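Local atomic coordinates of STU0660 (Streptococcus thermophilus, PDB entry 3ZTH), a protein that probably binds double-stranded DNA as a large Csn2 protein of CRISPR-mediated bacterial immunity, and binds magnesium ions. Residues 10-15 and 61-66; 95-100 and 185-190; 102-107 and 192-197; 269-274 and 287-292; 293-298 and 312-317. All coordinates share one frame; numbering follows the deposited sequence.

Contact 1: residues 10-15 and 61-66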
# COMPACT_ATOMS: atom_id res chain seq x y z
N LYS A 10 26.93 16.81 -27.29
CA LYS A 10 27.89 17.85 -27.57
C LYS A 10 28.80 18.11 -26.37
O LYS A 10 28.71 17.42 -25.35
CB LYS A 10 27.17 19.14 -27.95
CG LYS A 10 26.32 19.05 -29.19
CD LYS A 10 25.76 20.42 -29.55
CE LYS A 10 25.10 20.43 -30.91
NZ LYS A 10 24.70 21.82 -31.28
N GLU A 11 29.66 19.10 -26.50
CA GLU A 11 30.56 19.45 -25.41
C GLU A 11 29.73 19.84 -24.20
O GLU A 11 28.53 20.08 -24.31
CB GLU A 11 31.45 20.63 -25.82
CG GLU A 11 30.66 21.80 -26.40
CD GLU A 11 31.55 22.97 -26.76
OE1 GLU A 11 32.76 22.94 -26.44
OE2 GLU A 11 31.02 23.94 -27.35
N ARG A 12 30.37 19.91 -23.05
CA ARG A 12 29.65 20.26 -21.84
C ARG A 12 29.23 21.72 -21.87
O ARG A 12 29.88 22.56 -22.49
CB ARG A 12 30.52 19.98 -20.61
CG ARG A 12 30.56 18.50 -20.26
CD ARG A 12 31.70 18.12 -19.33
NE ARG A 12 31.66 16.70 -19.02
CZ ARG A 12 30.84 16.15 -18.13
NH1 ARG A 12 29.99 16.92 -17.45
NH2 ARG A 12 30.86 14.84 -17.92
N ILE A 13 28.10 22.01 -21.22
CA ILE A 13 27.60 23.37 -21.15
C ILE A 13 28.39 24.02 -20.02
O ILE A 13 28.35 23.54 -18.88
CB ILE A 13 26.10 23.39 -20.80
CG1 ILE A 13 25.30 22.67 -21.88
CG2 ILE A 13 25.60 24.82 -20.68
CD1 ILE A 13 24.40 21.59 -21.35
N GLU A 14 29.12 25.08 -20.35
CA GLU A 14 29.93 25.80 -19.37
C GLU A 14 29.12 26.87 -18.65
O GLU A 14 28.41 27.65 -19.28
CB GLU A 14 31.14 26.46 -20.04
CG GLU A 14 32.17 27.01 -19.05
CD GLU A 14 33.41 27.54 -19.74
OE1 GLU A 14 33.78 26.96 -20.79
OE2 GLU A 14 34.02 28.51 -19.24
N LEU A 15 29.23 26.89 -17.33
CA LEU A 15 28.51 27.84 -16.51
C LEU A 15 29.45 28.48 -15.48
O LEU A 15 30.07 27.78 -14.67
CB LEU A 15 27.38 27.12 -15.78
CG LEU A 15 25.91 27.21 -16.21
CD1 LEU A 15 25.76 27.42 -17.71
CD2 LEU A 15 25.23 25.92 -15.76
N THR A 61 26.94 13.69 -15.47
CA THR A 61 27.88 14.31 -14.54
C THR A 61 28.05 15.82 -14.70
O THR A 61 27.74 16.38 -15.76
CB THR A 61 29.25 13.60 -14.69
OG1 THR A 61 29.41 12.66 -13.62
CG2 THR A 61 30.39 14.59 -14.69
N ILE A 62 28.53 16.47 -13.65
CA ILE A 62 28.81 17.91 -13.66
C ILE A 62 30.23 18.10 -13.13
O ILE A 62 30.52 17.74 -11.98
CB ILE A 62 27.84 18.70 -12.76
CG1 ILE A 62 26.40 18.56 -13.26
CG2 ILE A 62 28.25 20.17 -12.72
CD1 ILE A 62 25.42 19.51 -12.61
N LEU A 63 31.11 18.65 -13.96
CA LEU A 63 32.51 18.85 -13.58
C LEU A 63 32.83 20.29 -13.21
O LEU A 63 32.14 21.22 -13.64
CB LEU A 63 33.43 18.43 -14.72
CG LEU A 63 33.13 17.05 -15.33
CD1 LEU A 63 34.05 16.81 -16.52
CD2 LEU A 63 33.30 15.96 -14.27
N ASP A 64 33.88 20.47 -12.41
CA ASP A 64 34.31 21.81 -12.02
C ASP A 64 35.45 22.26 -12.95
O ASP A 64 35.74 21.60 -13.94
CB ASP A 64 34.79 21.83 -10.57
CG ASP A 64 35.92 20.85 -10.32
OD1 ASP A 64 36.92 20.88 -11.07
OD2 ASP A 64 35.80 20.04 -9.37
N GLU A 65 36.08 23.38 -12.61
CA GLU A 65 37.17 23.92 -13.42
C GLU A 65 38.26 22.89 -13.66
O GLU A 65 38.71 22.69 -14.79
CB GLU A 65 37.79 25.13 -12.73
CG GLU A 65 36.79 26.15 -12.19
CD GLU A 65 36.32 25.83 -10.77
OE1 GLU A 65 35.60 24.82 -10.57
OE2 GLU A 65 36.67 26.61 -9.85
N ALA A 66 38.68 22.23 -12.59
CA ALA A 66 39.73 21.22 -12.68
C ALA A 66 39.26 19.98 -13.42
O ALA A 66 40.03 19.04 -13.62
CB ALA A 66 40.21 20.85 -11.28
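Arg12 reaches across to the backbone of Thr61 and to the side chain of Leu63, a worked example of how one long side chain can tie together two strands that do not pair directly. Its CG stands anti to the carbonyl carbon (chi1 -77°), and the chain then runs extended from CG to NE, which carries the guanidinium to the other segment. There Arg12 NH1 donates to Thr61 O at 2.9 Å, with an N-H...O angle of 155°. The acceptor lies close to the guanidinium plane, but NH1 sits above the carbonyl plane of Thr61, off its lone pairs. NH1 also donates to Phe4 O, and NH2 makes a weak bond to Gln6 OE1, which together would limit rotation of the group. Leu63 CD1 covers one face of the guanidinium, displaced toward its rim and 3.5 Å from Arg12 NE, while the two side chains run nearly perpendicular. Thr61 CG2 flanks Arg12 NH2 at 3.3 Å. In the fold, strands 13-16 and 62-63 are the outer members of a three-stranded antiparallel sheet with strand 2-5 in the middle; Arg12 spans that middle strand, while Ile13 packs against helix 28-43.

Contact 2: residues 95-100 and 185-190; sequences GTLAQG and LEMLDH
Leu97 and Leu188 bring the two backbones to a CA separation of 7.0 Å, where the first turn of helix 97-106 meets the C-terminal half of helix 177-192. The 185-190 segment is helical throughout. Segment 95-100 instead enters its helix through Thr96 at the N-cap, whose OG1 accepts from Gln99 N at 3.2 Å. This capping bond fixes the start of the helix, and the next two residues, Leu97 and Ala98, make the contact.

The side chains illustrate how two helices can be joined by apolar groups alone. In Met187, modelled as selenomethionine, CG lies opposite the backbone N (chi1 174°) and the chain runs on extended to SE, which lies 3.8 Å from Ala98 CA and 4.1 Å from Ala98 CB. The exact place of its terminal methyl, CE, is doubtful. Leu97 divides its two branches: CD2 faces Met187 CG at 3.9 Å, while CD1 meets Leu188 CD1 at 3.8 Å, the two leucines at about a right angle. Phe184 and Leu191 also pack on Leu97, and Leu135 of the second subunit packs on Met187.

All four touching residues are buried and meet without polar atoms of their side chains, so the attachment rests on dispersion and on exclusion of water, and depends on shape rather than on directed bonds.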
# COMPACT_ATOMS: atom_id res chain seq x y z
N GLY A 95 12.82 17.15 4.39
CA GLY A 95 13.70 17.96 3.56
C GLY A 95 13.34 19.39 3.19
O GLY A 95 14.13 20.05 2.52
N THR A 96 12.17 19.88 3.60
CA THR A 96 11.82 21.25 3.25
C THR A 96 12.53 22.21 4.18
O THR A 96 13.00 21.84 5.26
CB THR A 96 10.33 21.54 3.38
OG1 THR A 96 9.95 21.50 4.76
CG2 THR A 96 9.52 20.54 2.57
N LEU A 97 12.61 23.46 3.74
CA LEU A 97 13.24 24.51 4.50
C LEU A 97 12.56 24.60 5.87
O LEU A 97 13.23 24.69 6.90
CB LEU A 97 13.09 25.82 3.73
CG LEU A 97 13.87 27.06 4.17
CD1 LEU A 97 15.36 26.79 4.08
CD2 LEU A 97 13.50 28.22 3.27
N ALA A 98 11.24 24.55 5.88
CA ALA A 98 10.46 24.63 7.12
C ALA A 98 10.86 23.55 8.14
O ALA A 98 10.95 23.82 9.34
CB ALA A 98 8.96 24.51 6.79
N GLN A 99 11.10 22.34 7.66
CA GLN A 99 11.48 21.26 8.55
C GLN A 99 12.74 21.66 9.31
O GLN A 99 12.77 21.60 10.54
CB GLN A 99 11.75 19.99 7.76
CG GLN A 99 11.99 18.78 8.64
CD GLN A 99 12.41 17.56 7.84
OE1 GLN A 99 12.32 16.43 8.32
NE2 GLN A 99 12.88 17.78 6.62
N GLY A 100 13.76 22.08 8.58
CA GLY A 100 15.00 22.48 9.21
C GLY A 100 14.86 23.71 10.09
O GLY A 100 15.54 23.84 11.11
N LEU A 185 12.24 34.09 1.74
CA LEU A 185 13.60 34.55 1.97
C LEU A 185 13.88 34.77 3.45
O LEU A 185 14.97 34.48 3.94
CB LEU A 185 13.87 35.83 1.18
CG LEU A 185 13.94 35.60 -0.34
CD1 LEU A 185 14.19 36.91 -1.05
CD2 LEU A 185 15.06 34.59 -0.65
N GLU A 186 12.88 35.28 4.17
CA GLU A 186 13.01 35.51 5.60
C GLU A 186 13.24 34.20 6.34
O GLU A 186 14.08 34.13 7.25
CB GLU A 186 11.75 36.16 6.15
CG GLU A 186 11.76 37.65 6.17
CD GLU A 186 10.92 38.16 7.30
OE1 GLU A 186 11.29 37.89 8.47
OE2 GLU A 186 9.89 38.82 7.03
N MSE A 187 12.48 33.17 5.97
CA MSE A 187 12.63 31.87 6.59
C MSE A 187 14.02 31.34 6.29
O MSE A 187 14.69 30.78 7.17
CB MSE A 187 11.59 30.89 6.07
CG MSE A 187 11.82 29.48 6.60
SE MSE A 187 10.30 28.32 6.36
CE MSE A 187 10.61 27.77 4.55
N LEU A 188 14.46 31.53 5.05
CA LEU A 188 15.78 31.08 4.63
C LEU A 188 16.84 31.83 5.45
O LEU A 188 17.86 31.24 5.83
CB LEU A 188 15.98 31.35 3.14
CG LEU A 188 17.36 31.02 2.56
CD1 LEU A 188 17.62 29.53 2.61
CD2 LEU A 188 17.42 31.53 1.13
N ASP A 189 16.59 33.11 5.72
CA ASP A 189 17.53 33.92 6.48
C ASP A 189 17.76 33.32 7.87
O ASP A 189 18.89 33.00 8.24
CB ASP A 189 17.00 35.35 6.63
CG ASP A 189 18.06 36.33 7.14
OD1 ASP A 189 19.08 35.89 7.71
OD2 ASP A 189 17.87 37.56 6.98
N HIS A 190 16.68 33.16 8.62
CA HIS A 190 16.73 32.62 9.97
C HIS A 190 17.36 31.24 10.00
O HIS A 190 18.02 30.89 10.98
CB HIS A 190 15.32 32.57 10.57
CG HIS A 190 14.66 33.92 10.66
ND1 HIS A 190 13.36 34.08 11.10
CD2 HIS A 190 15.11 35.15 10.34
CE1 HIS A 190 13.04 35.36 11.04
NE2 HIS A 190 14.08 36.03 10.58

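Contact 3: residues 102-107 and 192-197; sequences LRKIVN and LSQTTE
Lys104 reaches from helix 97-106 toward Gln194 and Thr195, in the loop between helix 177-192 and strand 199-204. The polar link between them is carried by water. Lys104 NZ donates to the water at 2.5 Å, a short distance from which no particular strength should be read, and the water in turn donates to Thr195 OG1 at 3.2 Å. Direct polar approach is looser: Lys104 NZ stands 3.5 Å from Gln194 O and 4.1 Å from Thr195 OG1. A bend at the second torsion of the lysine (chi2 -83°) brings NZ round toward the loop.

Packing is the second kind of interaction. The side chains of Lys104 and Gln194 run past each other in opposite directions, laying the amide end of Gln194 beside CB and CG of the lysine.

Bonds inside the loop shape the receiving side. Residues 192-195 form a type I turn closed by Thr195 N to Leu192 O at 3.3 Å. Thr195 OG1 also donates to Gln194 O at 2.7 Å, coming from above the carbonyl plane.

The chemistry is that of a solvated surface contact. Gln194 O and Thr195 OG1 probably give the ammonium a favourable electrostatic setting, but the small buried area is consistent with a loose, solvent-mediated attachment.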
# COMPACT_ATOMS: atom_id res chain seq x y z
N LEU A 102 11.79 24.99 11.58
CA LEU A 102 10.95 24.75 12.73
C LEU A 102 11.61 23.83 13.75
O LEU A 102 11.31 23.90 14.94
CB LEU A 102 9.61 24.16 12.29
CG LEU A 102 8.73 25.10 11.47
CD1 LEU A 102 7.46 24.37 11.06
CD2 LEU A 102 8.39 26.34 12.27
N ARG A 103 12.52 22.97 13.31
CA ARG A 103 13.20 22.08 14.25
C ARG A 103 14.14 22.86 15.16
O ARG A 103 14.38 22.45 16.29
CB ARG A 103 13.97 20.98 13.51
CG ARG A 103 13.11 19.80 13.11
CD ARG A 103 13.89 18.77 12.34
NE ARG A 103 13.08 17.59 12.05
CZ ARG A 103 13.48 16.58 11.29
NH1 ARG A 103 14.69 16.59 10.75
NH2 ARG A 103 12.67 15.54 11.08
N LYS A 104 14.66 23.97 14.66
CA LYS A 104 15.57 24.81 15.45
C LYS A 104 14.76 25.61 16.47
O LYS A 104 15.21 25.82 17.61
CB LYS A 104 16.32 25.78 14.54
CG LYS A 104 17.12 25.11 13.41
CD LYS A 104 18.49 24.63 13.86
CE LYS A 104 19.31 24.15 12.65
NZ LYS A 104 20.72 23.83 12.99
N ILE A 105 13.58 26.05 16.06
CA ILE A 105 12.69 26.83 16.91
C ILE A 105 12.05 26.02 18.02
O ILE A 105 12.03 26.44 19.17
CB ILE A 105 11.56 27.49 16.07
CG1 ILE A 105 12.12 28.69 15.29
CG2 ILE A 105 10.40 27.91 16.97
CD1 ILE A 105 11.06 29.48 14.56
N VAL A 106 11.52 24.85 17.67
CA VAL A 106 10.87 23.98 18.63
C VAL A 106 11.84 23.52 19.71
O VAL A 106 11.45 23.26 20.84
CB VAL A 106 10.28 22.74 17.93
CG1 VAL A 106 9.66 21.81 18.95
CG2 VAL A 106 9.22 23.18 16.94
N ASN A 107 13.11 23.42 19.34
CA ASN A 107 14.14 23.00 20.27
C ASN A 107 14.50 24.11 21.27
O ASN A 107 15.42 24.89 21.04
CB ASN A 107 15.38 22.58 19.49
CG ASN A 107 16.51 22.16 20.39
OD1 ASN A 107 16.36 21.26 21.21
ND2 ASN A 107 17.66 22.82 20.24
N LEU A 192 19.71 29.96 7.69
CA LEU A 192 21.13 30.12 7.39
C LEU A 192 21.94 30.70 8.54
O LEU A 192 23.14 30.47 8.61
CB LEU A 192 21.32 31.01 6.15
CG LEU A 192 20.85 30.43 4.82
CD1 LEU A 192 21.09 31.42 3.70
CD2 LEU A 192 21.60 29.14 4.54
N SER A 193 21.28 31.44 9.42
CA SER A 193 21.97 32.06 10.55
C SER A 193 22.42 31.02 11.56
O SER A 193 23.08 31.34 12.55
CB SER A 193 21.06 33.08 11.24
OG SER A 193 19.97 32.45 11.88
N GLN A 194 22.06 29.77 11.31
CA GLN A 194 22.41 28.70 12.21
C GLN A 194 23.03 27.50 11.49
O GLN A 194 22.93 26.36 11.97
CB GLN A 194 21.17 28.28 12.99
CG GLN A 194 20.56 29.43 13.79
CD GLN A 194 19.18 29.11 14.34
OE1 GLN A 194 18.24 28.86 13.58
NE2 GLN A 194 19.06 29.11 15.67
N THR A 195 23.66 27.75 10.35
CA THR A 195 24.30 26.69 9.57
C THR A 195 25.36 27.24 8.64
O THR A 195 25.23 28.35 8.11
CB THR A 195 23.30 25.92 8.71
OG1 THR A 195 22.25 25.41 9.54
CG2 THR A 195 23.99 24.75 8.02
N THR A 196 26.40 26.45 8.42
CA THR A 196 27.50 26.84 7.55
C THR A 196 27.46 26.03 6.26
O THR A 196 28.21 26.30 5.33
CB THR A 196 28.86 26.61 8.25
OG1 THR A 196 28.96 27.50 9.37
CG2 THR A 196 30.02 26.86 7.30
N GLU A 197 26.57 25.04 6.21
CA GLU A 197 26.44 24.18 5.03
C GLU A 197 26.02 24.95 3.79
O GLU A 197 25.26 25.92 3.87
CB GLU A 197 25.47 23.03 5.31
CG GLU A 197 25.99 22.08 6.40
CD GLU A 197 25.06 20.90 6.64
OE1 GLU A 197 23.87 21.13 6.93
OE2 GLU A 197 25.54 19.75 6.54
O HOH W 1 22.50 22.89 11.49

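Contact 4: residues 269-274 and 287-292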
# COMPACT_ATOMS: atom_id res chain seq x y z
N PHE A 269 35.93 46.30 -17.75
CA PHE A 269 36.68 45.75 -18.86
C PHE A 269 35.90 45.96 -20.16
O PHE A 269 36.43 46.50 -21.13
CB PHE A 269 36.92 44.25 -18.63
CG PHE A 269 37.59 43.56 -19.80
CD1 PHE A 269 38.98 43.58 -19.93
CD2 PHE A 269 36.83 42.92 -20.77
CE1 PHE A 269 39.60 42.98 -21.03
CE2 PHE A 269 37.43 42.31 -21.88
CZ PHE A 269 38.82 42.34 -22.01
N MSE A 270 34.64 45.55 -20.17
CA MSE A 270 33.80 45.68 -21.36
C MSE A 270 33.52 47.12 -21.76
O MSE A 270 33.42 47.44 -22.94
CB MSE A 270 32.49 44.93 -21.16
CG MSE A 270 32.68 43.45 -20.92
SE MSE A 270 30.99 42.52 -20.88
CE MSE A 270 30.43 42.98 -19.09
N TYR A 271 33.38 47.98 -20.76
CA TYR A 271 33.12 49.38 -21.06
C TYR A 271 34.26 49.94 -21.90
O TYR A 271 34.03 50.55 -22.95
CB TYR A 271 33.00 50.19 -19.77
CG TYR A 271 32.74 51.66 -20.00
CD1 TYR A 271 31.46 52.12 -20.33
CD2 TYR A 271 33.76 52.59 -19.89
CE1 TYR A 271 31.21 53.46 -20.55
CE2 TYR A 271 33.53 53.95 -20.11
CZ TYR A 271 32.25 54.37 -20.43
OH TYR A 271 32.02 55.71 -20.66
N GLU A 272 35.49 49.73 -21.43
CA GLU A 272 36.65 50.23 -22.15
C GLU A 272 36.76 49.66 -23.56
O GLU A 272 37.00 50.40 -24.50
CB GLU A 272 37.92 49.97 -21.34
CG GLU A 272 38.13 51.02 -20.24
CD GLU A 272 39.12 50.59 -19.16
OE1 GLU A 272 40.18 50.01 -19.51
OE2 GLU A 272 38.84 50.84 -17.96
N ARG A 273 36.56 48.35 -23.69
CA ARG A 273 36.62 47.70 -25.00
C ARG A 273 35.59 48.32 -25.93
O ARG A 273 35.92 48.77 -27.02
CB ARG A 273 36.34 46.19 -24.88
CG ARG A 273 37.46 45.35 -24.29
CD ARG A 273 38.73 45.47 -25.11
NE ARG A 273 39.71 44.43 -24.79
CZ ARG A 273 39.54 43.14 -25.05
NH1 ARG A 273 38.43 42.70 -25.64
NH2 ARG A 273 40.49 42.26 -24.73
N VAL A 274 34.34 48.32 -25.49
CA VAL A 274 33.24 48.87 -26.28
C VAL A 274 33.53 50.32 -26.65
O VAL A 274 33.36 50.72 -27.80
CB VAL A 274 31.90 48.78 -25.51
CG1 VAL A 274 30.78 49.44 -26.29
CG2 VAL A 274 31.57 47.32 -25.26
N GLU A 287 27.02 54.31 -16.56
CA GLU A 287 25.71 53.85 -16.16
C GLU A 287 24.85 53.60 -17.41
O GLU A 287 24.11 52.61 -17.47
CB GLU A 287 25.03 54.88 -15.25
CG GLU A 287 23.62 54.50 -14.83
CD GLU A 287 23.56 53.16 -14.12
OE1 GLU A 287 24.62 52.53 -13.91
OE2 GLU A 287 22.44 52.72 -13.76
N GLY A 288 24.94 54.49 -18.39
CA GLY A 288 24.17 54.32 -19.61
C GLY A 288 24.62 53.05 -20.31
O GLY A 288 23.83 52.36 -20.96
N PHE A 289 25.90 52.74 -20.18
CA PHE A 289 26.43 51.54 -20.80
C PHE A 289 25.92 50.32 -20.05
O PHE A 289 25.48 49.35 -20.66
CB PHE A 289 27.96 51.55 -20.74
CG PHE A 289 28.57 50.24 -21.09
CD1 PHE A 289 28.50 49.74 -22.39
CD2 PHE A 289 29.17 49.45 -20.11
CE1 PHE A 289 29.01 48.49 -22.71
CE2 PHE A 289 29.68 48.19 -20.42
CZ PHE A 289 29.60 47.71 -21.72
N ARG A 290 25.99 50.39 -18.73
CA ARG A 290 25.56 49.29 -17.88
C ARG A 290 24.12 48.90 -18.17
O ARG A 290 23.77 47.72 -18.19
CB ARG A 290 25.72 49.69 -16.42
CG ARG A 290 25.72 48.54 -15.46
CD ARG A 290 25.61 49.06 -14.05
NE ARG A 290 24.36 49.80 -13.88
CZ ARG A 290 23.15 49.25 -13.88
NH1 ARG A 290 23.01 47.94 -14.04
NH2 ARG A 290 22.07 50.01 -13.72
N MSE A 291 23.28 49.90 -18.40
CA MSE A 291 21.88 49.65 -18.70
C MSE A 291 21.69 49.11 -20.11
O MSE A 291 20.83 48.27 -20.35
CB MSE A 291 21.08 50.92 -18.54
CG MSE A 291 20.84 51.26 -17.10
SE MSE A 291 19.47 52.58 -17.02
CE MSE A 291 20.53 54.14 -17.53
N SER A 292 22.49 49.61 -21.04
CA SER A 292 22.42 49.15 -22.41
C SER A 292 22.81 47.68 -22.39
O SER A 292 22.23 46.85 -23.10
CB SER A 292 23.38 49.96 -23.27
OG SER A 292 23.34 49.52 -24.62
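Phe289 inserts against Met270, Tyr271 and Val274 where helix 267-277 meets helix 286-296, two successive helices crossing almost at right angles (99°), with a closest approach of the short-segment axes of 10.7 Å. The pair is a worked example of an orthogonal helix packing centred on one phenylalanine ring.

Along the second helix, Glu287 comes first and turns away from the partner helix.

Phe289 follows, with CG opposite its backbone N (chi1 168°), which directs the ring at the other helix. The edge of Tyr271 points toward its face in an offset edge-to-face pair, centroids 5.4 Å apart and planes at 70°. Tyr271 CA lies over a face of the Phe289 ring in a CH-pi contact, 4.1 Å from its centroid. The far end of the phenyl meets Met270 CB, at 4.0 Å from Phe289 CZ. The hydroxyl of Tyr271 is hydrogen-bonded to Pro284 O, which would help to fix the tyrosine ring.

Arg290, next in line, leads its end away from the partner helix and back to Glu287 in a side-on salt bridge: Arg290 NE donates to Glu287 OE1 and Arg290 NH2 to Glu287 OE2, each at 2.7 Å. Both acceptors lie near the guanidinium plane, and Glu294 takes the remaining nitrogen, NH1, in a second salt bridge.

Ser292 closes the segment, packing on Ile317 of helix 312-324. That third helix also packs on Val274, whose side chain crosses that of Phe289 at a slant, with Val274 CG2 3.8 Å from Phe289 CE1.

Contact 5: residues 293-298 and 312-317; sequences LETVTP and LVDSVI
The carboxylate of Asp314 turns one oxygen, OD2, toward Thr295 and the other, OD1, to the hydroxyl of Ser292, with which it is hydrogen-bonded. Across the contact OD2 lies 3.6 Å from the methyl carbon CG2 of Thr295, the two side chains at about a right angle. One water completes the link: it donates to Asp314 OD2 at 2.8 Å and lies 2.7 Å from Thr295 OG1. The threonine torsion (chi1 -65°) keeps OG1 beside its own backbone N, where it also bonds to Met291 O, and leaves CG2 facing the aspartate. Val296 CG2 lies against the backbone carbonyl, 3.4 Å from Asp314 O, and 4.0 Å from Asp314 CB, as the two side chains run antiparallel alongside one another.

A turn away, Leu293 O accepts from both Thr297 N and Thr297 OG1, from opposite faces of its carbonyl plane.

Ser309 of the third subunit also bonds to Asp314 OD2, so this buried carboxylate joins two helices and a neighbouring chain. Its hydroxyl and water partners would be expected to stabilise the charged form, and the contact combines a polar network with the limited packing of one valine methyl.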
# COMPACT_ATOMS: atom_id res chain seq x y z
N LEU A 293 23.79 47.36 -21.54
CA LEU A 293 24.29 45.99 -21.39
C LEU A 293 23.22 45.06 -20.80
O LEU A 293 23.15 43.87 -21.14
CB LEU A 293 25.54 46.01 -20.50
CG LEU A 293 26.24 44.68 -20.19
CD1 LEU A 293 26.83 44.05 -21.48
CD2 LEU A 293 27.33 44.96 -19.17
N GLU A 294 22.38 45.60 -19.91
CA GLU A 294 21.32 44.81 -19.30
C GLU A 294 20.21 44.52 -20.30
O GLU A 294 19.56 43.47 -20.25
CB GLU A 294 20.73 45.58 -18.12
CG GLU A 294 20.91 44.89 -16.80
CD GLU A 294 20.64 45.82 -15.62
OE1 GLU A 294 19.65 46.59 -15.68
OE2 GLU A 294 21.42 45.76 -14.64
N THR A 295 19.99 45.45 -21.21
CA THR A 295 18.97 45.32 -22.24
C THR A 295 19.31 44.30 -23.32
O THR A 295 18.50 43.46 -23.68
CB THR A 295 18.75 46.67 -22.95
OG1 THR A 295 18.23 47.62 -22.01
CG2 THR A 295 17.80 46.51 -24.13
N VAL A 296 20.54 44.39 -23.82
CA VAL A 296 21.01 43.57 -24.92
C VAL A 296 21.58 42.19 -24.63
O VAL A 296 21.47 41.28 -25.47
CB VAL A 296 22.06 44.34 -25.75
CG1 VAL A 296 22.62 43.46 -26.83
CG2 VAL A 296 21.43 45.57 -26.36
N THR A 297 22.20 42.01 -23.47
CA THR A 297 22.80 40.72 -23.15
C THR A 297 21.97 39.48 -23.50
O THR A 297 22.49 38.52 -24.06
CB THR A 297 23.18 40.64 -21.67
OG1 THR A 297 24.25 41.57 -21.41
CG2 THR A 297 23.65 39.25 -21.32
N PRO A 298 20.66 39.48 -23.19
CA PRO A 298 19.84 38.31 -23.52
C PRO A 298 19.82 37.97 -25.02
O PRO A 298 19.50 36.84 -25.40
CB PRO A 298 18.46 38.71 -22.99
CG PRO A 298 18.80 39.60 -21.84
CD PRO A 298 19.89 40.46 -22.40
N LEU A 312 18.57 53.02 -31.16
CA LEU A 312 19.75 53.14 -31.99
C LEU A 312 21.02 52.82 -31.18
O LEU A 312 21.89 52.08 -31.64
CB LEU A 312 19.79 54.57 -32.55
CG LEU A 312 20.89 54.97 -33.54
CD1 LEU A 312 21.05 53.92 -34.66
CD2 LEU A 312 20.54 56.35 -34.12
N VAL A 313 21.09 53.36 -29.97
CA VAL A 313 22.25 53.14 -29.10
C VAL A 313 22.40 51.70 -28.64
O VAL A 313 23.52 51.16 -28.63
CB VAL A 313 22.18 54.07 -27.85
CG1 VAL A 313 23.16 53.59 -26.78
CG2 VAL A 313 22.52 55.49 -28.25
N ASP A 314 21.30 51.07 -28.26
CA ASP A 314 21.37 49.70 -27.81
C ASP A 314 21.76 48.78 -28.97
O ASP A 314 22.47 47.78 -28.76
CB ASP A 314 20.05 49.25 -27.19
CG ASP A 314 19.80 49.89 -25.81
OD1 ASP A 314 20.75 50.42 -25.20
OD2 ASP A 314 18.64 49.85 -25.33
N SER A 315 21.33 49.12 -30.18
CA SER A 315 21.64 48.32 -31.36
C SER A 315 23.13 48.37 -31.62
O SER A 315 23.74 47.37 -31.99
CB SER A 315 20.89 48.85 -32.59
OG SER A 315 19.49 48.85 -32.39
N VAL A 316 23.71 49.54 -31.43
CA VAL A 316 25.14 49.72 -31.63
C VAL A 316 25.92 48.89 -30.62
O VAL A 316 26.80 48.10 -30.99
CB VAL A 316 25.53 51.21 -31.51
CG1 VAL A 316 27.05 51.38 -31.54
CG2 VAL A 316 24.90 51.98 -32.65
N ILE A 317 25.60 49.07 -29.33
CA ILE A 317 26.26 48.33 -28.26
C ILE A 317 26.14 46.83 -28.51
O ILE A 317 27.10 46.08 -28.35
CB ILE A 317 25.63 48.68 -26.89
CG1 ILE A 317 25.83 50.17 -26.60
CG2 ILE A 317 26.23 47.82 -25.79
CD1 ILE A 317 27.27 50.57 -26.50
O HOH W 2 18.38 50.26 -22.60

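In the fold
The five contacts fall into groups spread along an elongated chain. Contacts 2 and 3 share helix 97-106, their centres 8 Å apart, and both touch the second subunit. On the opposite side of the chain's centre, contacts 4 and 5 share helix 286-296 with centres 10 Å apart, and only the latter of these reaches the third subunit. Contact 1 stands apart, about 13 Å from contact 5 at the nearest atoms. Contact 5 is the one closest to the metal site, without forming part of it: the Thr295 side chain lies about 13 Å from a bound magnesium ion and about 9 Å from the side chain of the magnesium ligand Asp240.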